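Local coordinates for Tat-secreted protein Rv2525c (Mycobacterium tuberculosis, PDB 4PMQ) that may act as a peptidoglycan hydrolase with glycosidase activity and, in vitro, cleaves p-nitrophenyl esters with a preference for the butyrate, at residues T171-E181 with D193-F202. Numbering follows the deposited sequence.
Sequences THPAAHLHQVE and DVNQILKPQF. With GOL (glycerol), chain E.
V180 and E181 both face V194, a classic beta bulge in the antiparallel ladder of strands 177-181 and 190-197. V194 O takes the amide of V180 at 2.9 Å and, more weakly, that of E181, while V194 N donates to E181 O. Next along the ladder, H178 and Q196 form a hydrogen-bonded pair, and a water in the plane of the H178 ring joins its ND1 to Q196 OE1; N163 holds NE2 of the same ring. Q179 and N195 run side by side on the other face, amide planes 29° apart. N195 OD1 lies 3.1 Å from Q179 CB and accepts a bond from W160, while Q179 OE1 bonds Y141 and its NE2 donates to D9 and, at 2.9 Å, to O1 of a glycerol probably left from crystallisation. Past the strands, H176 O receives L198 N at 2.8 Å from above its carbonyl plane. K199 crosses the H176 ring with CD over one face, 4.0 Å from the centroid; its chain then bends (chi4 -60°), bringing NZ to P173 O at 2.9 Å. L198 CD1 meets T171 CG2 tip to tip, a tight 3.5 Å. With strands 158-161 and 6-9 flanking it, this antiparallel pair closes the curled sheet of a TIM-barrel-like glycoside hydrolase fold.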
ATOM      1  N   THR A 171      11.283 -10.770  -8.967  1.00  7.12           N
ATOM      2  CA  THR A 171       9.888 -10.443  -8.740  1.00  7.43           C
ATOM      3  C   THR A 171       9.240 -11.707  -8.163  1.00  9.63           C
ATOM      4  O   THR A 171       9.217 -12.732  -8.856  1.00  7.54           O
ATOM      5  CB  THR A 171       9.222  -9.961 -10.035  1.00 15.14           C
ATOM      6  OG1 THR A 171       9.866  -8.760 -10.465  1.00 13.16           O
ATOM      7  CG2 THR A 171       7.739  -9.673  -9.845  1.00 18.08           C
ATOM      8  N   HIS A 172       8.622 -11.617  -6.951  1.00  7.13           N
ATOM      9  CA  HIS A 172       7.974 -12.798  -6.369  1.00  6.68           C
ATOM     10  C   HIS A 172       6.812 -13.247  -7.256  1.00  9.25           C
ATOM     11  O   HIS A 172       6.027 -12.394  -7.654  1.00  7.73           O
ATOM     12  CB  HIS A 172       7.473 -12.522  -4.929  1.00  7.30           C
ATOM     13  CG  HIS A 172       7.159 -13.770  -4.172  1.00  9.80           C
ATOM     14  ND1 HIS A 172       6.017 -14.503  -4.425  1.00 10.46           N
ATOM     15  CD2 HIS A 172       7.880 -14.404  -3.219  1.00 10.97           C
ATOM     16  CE1 HIS A 172       6.086 -15.553  -3.627  1.00  9.18           C
ATOM     17  NE2 HIS A 172       7.177 -15.526  -2.877  1.00  9.38           N
ATOM     18  N   PRO A 173       6.696 -14.560  -7.584  1.00  8.79           N
ATOM     19  CA  PRO A 173       5.596 -15.019  -8.467  1.00  8.85           C
ATOM     20  C   PRO A 173       4.196 -14.813  -7.883  1.00 11.91           C
ATOM     21  O   PRO A 173       3.220 -14.905  -8.631  1.00 11.66           O
ATOM     22  CB  PRO A 173       5.892 -16.517  -8.666  1.00 10.76           C
ATOM     23  CG  PRO A 173       6.729 -16.906  -7.515  1.00 15.68           C
ATOM     24  CD  PRO A 173       7.571 -15.686  -7.203  1.00 11.02           C
ATOM     25  N   ALA A 174       4.075 -14.572  -6.572  1.00  9.82           N
ATOM     26  CA  ALA A 174       2.753 -14.341  -5.964  1.00 10.27           C
ATOM     27  C   ALA A 174       2.372 -12.845  -5.955  1.00 11.94           C
ATOM     28  O   ALA A 174       1.215 -12.519  -5.668  1.00 10.71           O
ATOM     29  CB  ALA A 174       2.729 -14.869  -4.532  1.00 10.93           C
ATOM     30  N   ALA A 175       3.337 -11.941  -6.234  1.00  7.52           N
ATOM     31  CA  ALA A 175       3.058 -10.495  -6.124  1.00  7.37           C
ATOM     32  C   ALA A 175       2.098  -9.998  -7.208  1.00  9.96           C
ATOM     33  O   ALA A 175       2.154 -10.433  -8.371  1.00  9.19           O
ATOM     34  CB  ALA A 175       4.352  -9.696  -6.174  1.00  8.18           C
ATOM     35  N   HIS A 176       1.183  -9.099  -6.804  1.00  5.63           N
ATOM     36  CA  HIS A 176       0.215  -8.446  -7.679  1.00  4.75           C
ATOM     37  C   HIS A 176       0.808  -7.155  -8.219  1.00  7.92           C
ATOM     38  O   HIS A 176       0.499  -6.751  -9.336  1.00  7.91           O
ATOM     39  CB  HIS A 176      -1.054  -8.141  -6.881  1.00  4.72           C
ATOM     40  CG  HIS A 176      -1.713  -9.389  -6.385  1.00  7.54           C
ATOM     41  ND1 HIS A 176      -1.237 -10.060  -5.271  1.00  8.45           N
ATOM     42  CD2 HIS A 176      -2.698 -10.122  -6.953  1.00  9.57           C
ATOM     43  CE1 HIS A 176      -2.003 -11.130  -5.140  1.00  8.62           C
ATOM     44  NE2 HIS A 176      -2.891 -11.221  -6.142  1.00  9.74           N
ATOM     45  N   LEU A 177       1.665  -6.505  -7.404  1.00  4.48           N
ATOM     46  CA  LEU A 177       2.311  -5.232  -7.686  1.00  4.89           C
ATOM     47  C   LEU A 177       3.757  -5.310  -7.289  1.00  6.78           C
ATOM     48  O   LEU A 177       4.071  -6.033  -6.342  1.00  5.37           O
ATOM     49  CB  LEU A 177       1.637  -4.115  -6.872  1.00  5.19           C
ATOM     50  CG  LEU A 177       0.127  -3.977  -7.083  1.00  8.18           C
ATOM     51  CD1 LEU A 177      -0.514  -3.013  -6.076  1.00  7.35           C
ATOM     52  CD2 LEU A 177      -0.206  -3.538  -8.512  1.00  5.55           C
ATOM     53  N   HIS A 178       4.623  -4.544  -7.955  1.00  5.70           N
ATOM     54  CA  HIS A 178       6.055  -4.513  -7.588  1.00  5.74           C
ATOM     55  C   HIS A 178       6.595  -3.078  -7.646  1.00  8.66           C
ATOM     56  O   HIS A 178       6.550  -2.450  -8.691  1.00  9.36           O
ATOM     57  CB  HIS A 178       6.874  -5.445  -8.502  1.00  6.00           C
ATOM     58  CG  HIS A 178       8.347  -5.503  -8.241  1.00  8.43           C
ATOM     59  ND1 HIS A 178       9.207  -6.007  -9.190  1.00 10.27           N
ATOM     60  CD2 HIS A 178       9.060  -5.194  -7.124  1.00 10.98           C
ATOM     61  CE1 HIS A 178      10.421  -5.953  -8.656  1.00 10.96           C
ATOM     62  NE2 HIS A 178      10.392  -5.445  -7.425  1.00 11.10           N
ATOM     63  N   GLN A 179       7.104  -2.576  -6.522  1.00  6.21           N
ATOM     64  CA  GLN A 179       7.704  -1.248  -6.457  1.00  5.77           C
ATOM     65  C   GLN A 179       9.094  -1.369  -7.078  1.00  9.93           C
ATOM     66  O   GLN A 179       9.943  -2.087  -6.530  1.00 10.33           O
ATOM     67  CB  GLN A 179       7.747  -0.770  -5.010  1.00  7.24           C
ATOM     68  CG  GLN A 179       8.046   0.727  -4.905  1.00 11.54           C
ATOM     69  CD  GLN A 179       7.953   1.137  -3.467  1.00 16.22           C
ATOM     70  OE1 GLN A 179       8.640   0.579  -2.616  1.00  9.34           O
ATOM     71  NE2 GLN A 179       7.132   2.151  -3.170  1.00 11.07           N
ATOM     72  N   VAL A 180       9.285  -0.745  -8.257  1.00  8.22           N
ATOM     73  CA  VAL A 180      10.552  -0.870  -9.006  1.00  9.29           C
ATOM     74  C   VAL A 180      11.425   0.385  -8.986  1.00 14.10           C
ATOM     75  O   VAL A 180      12.570   0.301  -9.413  1.00 12.53           O
ATOM     76  CB  VAL A 180      10.315  -1.329 -10.473  1.00 12.75           C
ATOM     77  CG1 VAL A 180       9.704  -2.724 -10.487  1.00 12.73           C
ATOM     78  CG2 VAL A 180       9.433  -0.342 -11.253  1.00 11.80           C
ATOM     79  N   GLU A 181      10.912   1.535  -8.527  1.00 10.68           N
ATOM     80  CA  GLU A 181      11.714   2.774  -8.513  1.00 10.67           C
ATOM     81  C   GLU A 181      11.247   3.652  -7.386  1.00 14.57           C
ATOM     82  O   GLU A 181      10.048   3.865  -7.249  1.00 10.95           O
ATOM     83  CB  GLU A 181      11.526   3.491  -9.852  1.00 12.68           C
ATOM     84  CG  GLU A 181      12.575   4.506 -10.207  1.00 28.17           C
ATOM     85  CD  GLU A 181      12.178   5.332 -11.416  1.00 53.20           C
ATOM     86  OE1 GLU A 181      12.659   5.028 -12.532  1.00 59.09           O
ATOM     87  OE2 GLU A 181      11.379   6.281 -11.246  1.00 37.94           O
ATOM     88  N   ASP A 193       7.040   7.228  -6.494  1.00  7.86           N
ATOM     89  CA  ASP A 193       7.585   5.891  -6.659  1.00  7.52           C
ATOM     90  C   ASP A 193       6.832   5.220  -7.780  1.00 11.74           C
ATOM     91  O   ASP A 193       5.632   5.482  -7.972  1.00 10.47           O
ATOM     92  CB  ASP A 193       7.481   5.063  -5.366  1.00  8.54           C
ATOM     93  CG  ASP A 193       8.034   5.768  -4.134  1.00 10.90           C
ATOM     94  OD1 ASP A 193       9.111   6.415  -4.248  1.00 12.64           O
ATOM     95  OD2 ASP A 193       7.437   5.612  -3.047  1.00 16.13           O
ATOM     96  N   VAL A 194       7.498   4.320  -8.485  1.00  8.21           N
ATOM     97  CA  VAL A 194       6.905   3.639  -9.625  1.00  8.00           C
ATOM     98  C   VAL A 194       6.660   2.188  -9.291  1.00  9.73           C
ATOM     99  O   VAL A 194       7.562   1.504  -8.786  1.00  8.18           O
ATOM    100  CB  VAL A 194       7.787   3.784 -10.887  1.00 12.65           C
ATOM    101  CG1 VAL A 194       7.167   3.057 -12.067  1.00 11.44           C
ATOM    102  CG2 VAL A 194       8.011   5.260 -11.233  1.00 13.52           C
ATOM    103  N   ASN A 195       5.441   1.708  -9.609  1.00  7.59           N
ATOM    104  CA  ASN A 195       5.064   0.328  -9.336  1.00  6.45           C
ATOM    105  C   ASN A 195       4.583  -0.324 -10.608  1.00  9.77           C
ATOM    106  O   ASN A 195       3.776   0.281 -11.334  1.00  9.89           O
ATOM    107  CB  ASN A 195       3.967   0.262  -8.266  1.00  6.29           C
ATOM    108  CG  ASN A 195       4.392   0.990  -7.016  1.00  9.25           C
ATOM    109  OD1 ASN A 195       5.128   0.434  -6.206  1.00  8.02           O
ATOM    110  ND2 ASN A 195       4.045   2.273  -6.905  1.00  7.09           N
ATOM    111  N   GLN A 196       4.987  -1.578 -10.840  1.00  6.67           N
ATOM    112  CA  GLN A 196       4.523  -2.378 -11.988  1.00  7.36           C
ATOM    113  C   GLN A 196       3.377  -3.282 -11.562  1.00 11.07           C
ATOM    114  O   GLN A 196       3.436  -3.913 -10.507  1.00  8.94           O
ATOM    115  CB  GLN A 196       5.674  -3.233 -12.526  1.00  9.13           C
ATOM    116  CG  GLN A 196       6.746  -2.383 -13.198  1.00 19.61           C
ATOM    117  CD  GLN A 196       7.795  -3.178 -13.946  1.00 38.61           C
ATOM    118  OE1 GLN A 196       8.091  -4.347 -13.645  1.00 36.53           O
ATOM    119  NE2 GLN A 196       8.409  -2.530 -14.919  1.00 26.43           N
ATOM    120  N   ILE A 197       2.332  -3.339 -12.380  1.00  6.98           N
ATOM    121  CA  ILE A 197       1.204  -4.243 -12.189  1.00  7.36           C
ATOM    122  C   ILE A 197       1.610  -5.611 -12.791  1.00 10.94           C
ATOM    123  O   ILE A 197       2.037  -5.684 -13.961  1.00 10.36           O
ATOM    124  CB  ILE A 197      -0.066  -3.673 -12.866  1.00  9.86           C
ATOM    125  CG1 ILE A 197      -0.471  -2.312 -12.251  1.00  8.39           C
ATOM    126  CG2 ILE A 197      -1.207  -4.711 -12.822  1.00  8.63           C
ATOM    127  CD1 ILE A 197      -1.516  -1.562 -13.165  1.00  8.57           C
ATOM    128  N   LEU A 198       1.443  -6.681 -12.009  1.00  6.85           N
ATOM    129  CA  LEU A 198       1.848  -8.019 -12.433  1.00  7.02           C
ATOM    130  C   LEU A 198       0.710  -8.977 -12.695  1.00  9.31           C
ATOM    131  O   LEU A 198       0.903  -9.991 -13.382  1.00  9.60           O
ATOM    132  CB  LEU A 198       2.714  -8.633 -11.338  1.00  7.72           C
ATOM    133  CG  LEU A 198       3.986  -7.818 -10.999  1.00 12.69           C
ATOM    134  CD1 LEU A 198       4.551  -8.268  -9.685  1.00 14.44           C
ATOM    135  CD2 LEU A 198       5.004  -7.874 -12.148  1.00 15.46           C
ATOM    136  N   LYS A 199      -0.435  -8.726 -12.056  1.00  7.02           N
ATOM    137  CA  LYS A 199      -1.603  -9.596 -12.194  1.00  7.43           C
ATOM    138  C   LYS A 199      -2.831  -8.740 -12.536  1.00  8.55           C
ATOM    139  O   LYS A 199      -2.928  -7.587 -12.074  1.00  9.13           O
ATOM    140  CB  LYS A 199      -1.825 -10.412 -10.911  1.00 10.99           C
ATOM    141  CG  LYS A 199      -0.651 -11.349 -10.587  1.00 12.82           C
ATOM    142  CD  LYS A 199      -0.887 -12.223  -9.361  1.00 14.23           C
ATOM    143  CE  LYS A 199       0.357 -13.035  -8.983  1.00 23.87           C
ATOM    144  NZ  LYS A 199       0.814 -13.962 -10.043  1.00 28.87           N
ATOM    145  N   PRO A 200      -3.770  -9.285 -13.333  1.00  7.44           N
ATOM    146  CA  PRO A 200      -4.918  -8.458 -13.771  1.00  7.89           C
ATOM    147  C   PRO A 200      -5.849  -8.012 -12.644  1.00 10.48           C
ATOM    148  O   PRO A 200      -6.421  -6.927 -12.747  1.00 10.82           O
ATOM    149  CB  PRO A 200      -5.647  -9.328 -14.796  1.00  9.13           C
ATOM    150  CG  PRO A 200      -5.130 -10.750 -14.586  1.00 14.07           C
ATOM    151  CD  PRO A 200      -3.732 -10.603 -14.014  1.00  9.30           C
ATOM    152  N   GLN A 201      -5.993  -8.833 -11.585  1.00  7.72           N
ATOM    153  CA  GLN A 201      -6.772  -8.473 -10.391  1.00  7.44           C
ATOM    154  C   GLN A 201      -5.758  -8.091  -9.306  1.00  8.41           C
ATOM    155  O   GLN A 201      -5.155  -8.980  -8.694  1.00  7.81           O
ATOM    156  CB  GLN A 201      -7.700  -9.605  -9.936  1.00  8.36           C
ATOM    157  CG  GLN A 201      -8.913  -9.779 -10.869  1.00 10.94           C
ATOM    158  CD  GLN A 201      -9.821  -8.564 -10.800  1.00 16.59           C
ATOM    159  OE1 GLN A 201     -10.135  -8.061  -9.717  1.00 16.50           O
ATOM    160  NE2 GLN A 201     -10.265  -8.089 -11.944  1.00 16.98           N
ATOM    161  N   PHE A 202      -5.497  -6.793  -9.130  1.00  5.18           N
ATOM    162  CA  PHE A 202      -4.401  -6.342  -8.262  1.00  5.43           C
ATOM    163  C   PHE A 202      -4.873  -5.471  -7.105  1.00  8.00           C
ATOM    164  O   PHE A 202      -4.033  -4.889  -6.434  1.00  6.09           O
ATOM    165  CB  PHE A 202      -3.345  -5.585  -9.098  1.00  7.34           C
ATOM    166  CG  PHE A 202      -3.893  -4.441  -9.925  1.00  6.26           C
ATOM    167  CD1 PHE A 202      -3.985  -3.154  -9.395  1.00  7.51           C
ATOM    168  CD2 PHE A 202      -4.292  -4.642 -11.246  1.00  6.83           C
ATOM    169  CE1 PHE A 202      -4.473  -2.087 -10.176  1.00  7.47           C
ATOM    170  CE2 PHE A 202      -4.749  -3.574 -12.028  1.00  9.64           C
ATOM    171  CZ  PHE A 202      -4.850  -2.307 -11.487  1.00  7.35           C
TER
HETATM  172  C1  GOL E 304       5.222   3.030  -0.469  1.00 24.28           C
HETATM  173  O1  GOL E 304       6.603   3.346  -0.539  1.00 21.06           O
HETATM  174  C2  GOL E 304       4.856   2.644   0.943  1.00 27.07           C
HETATM  175  O2  GOL E 304       5.049   3.767   1.814  1.00 22.33           O
HETATM  176  C3  GOL E 304       3.414   2.192   0.951  1.00 30.46           C
HETATM  177  O3  GOL E 304       2.829   2.320   2.236  1.00 33.09           O
HETATM  178  O   HOH W   1       8.201  -6.298 -11.694  1.00 14.95           O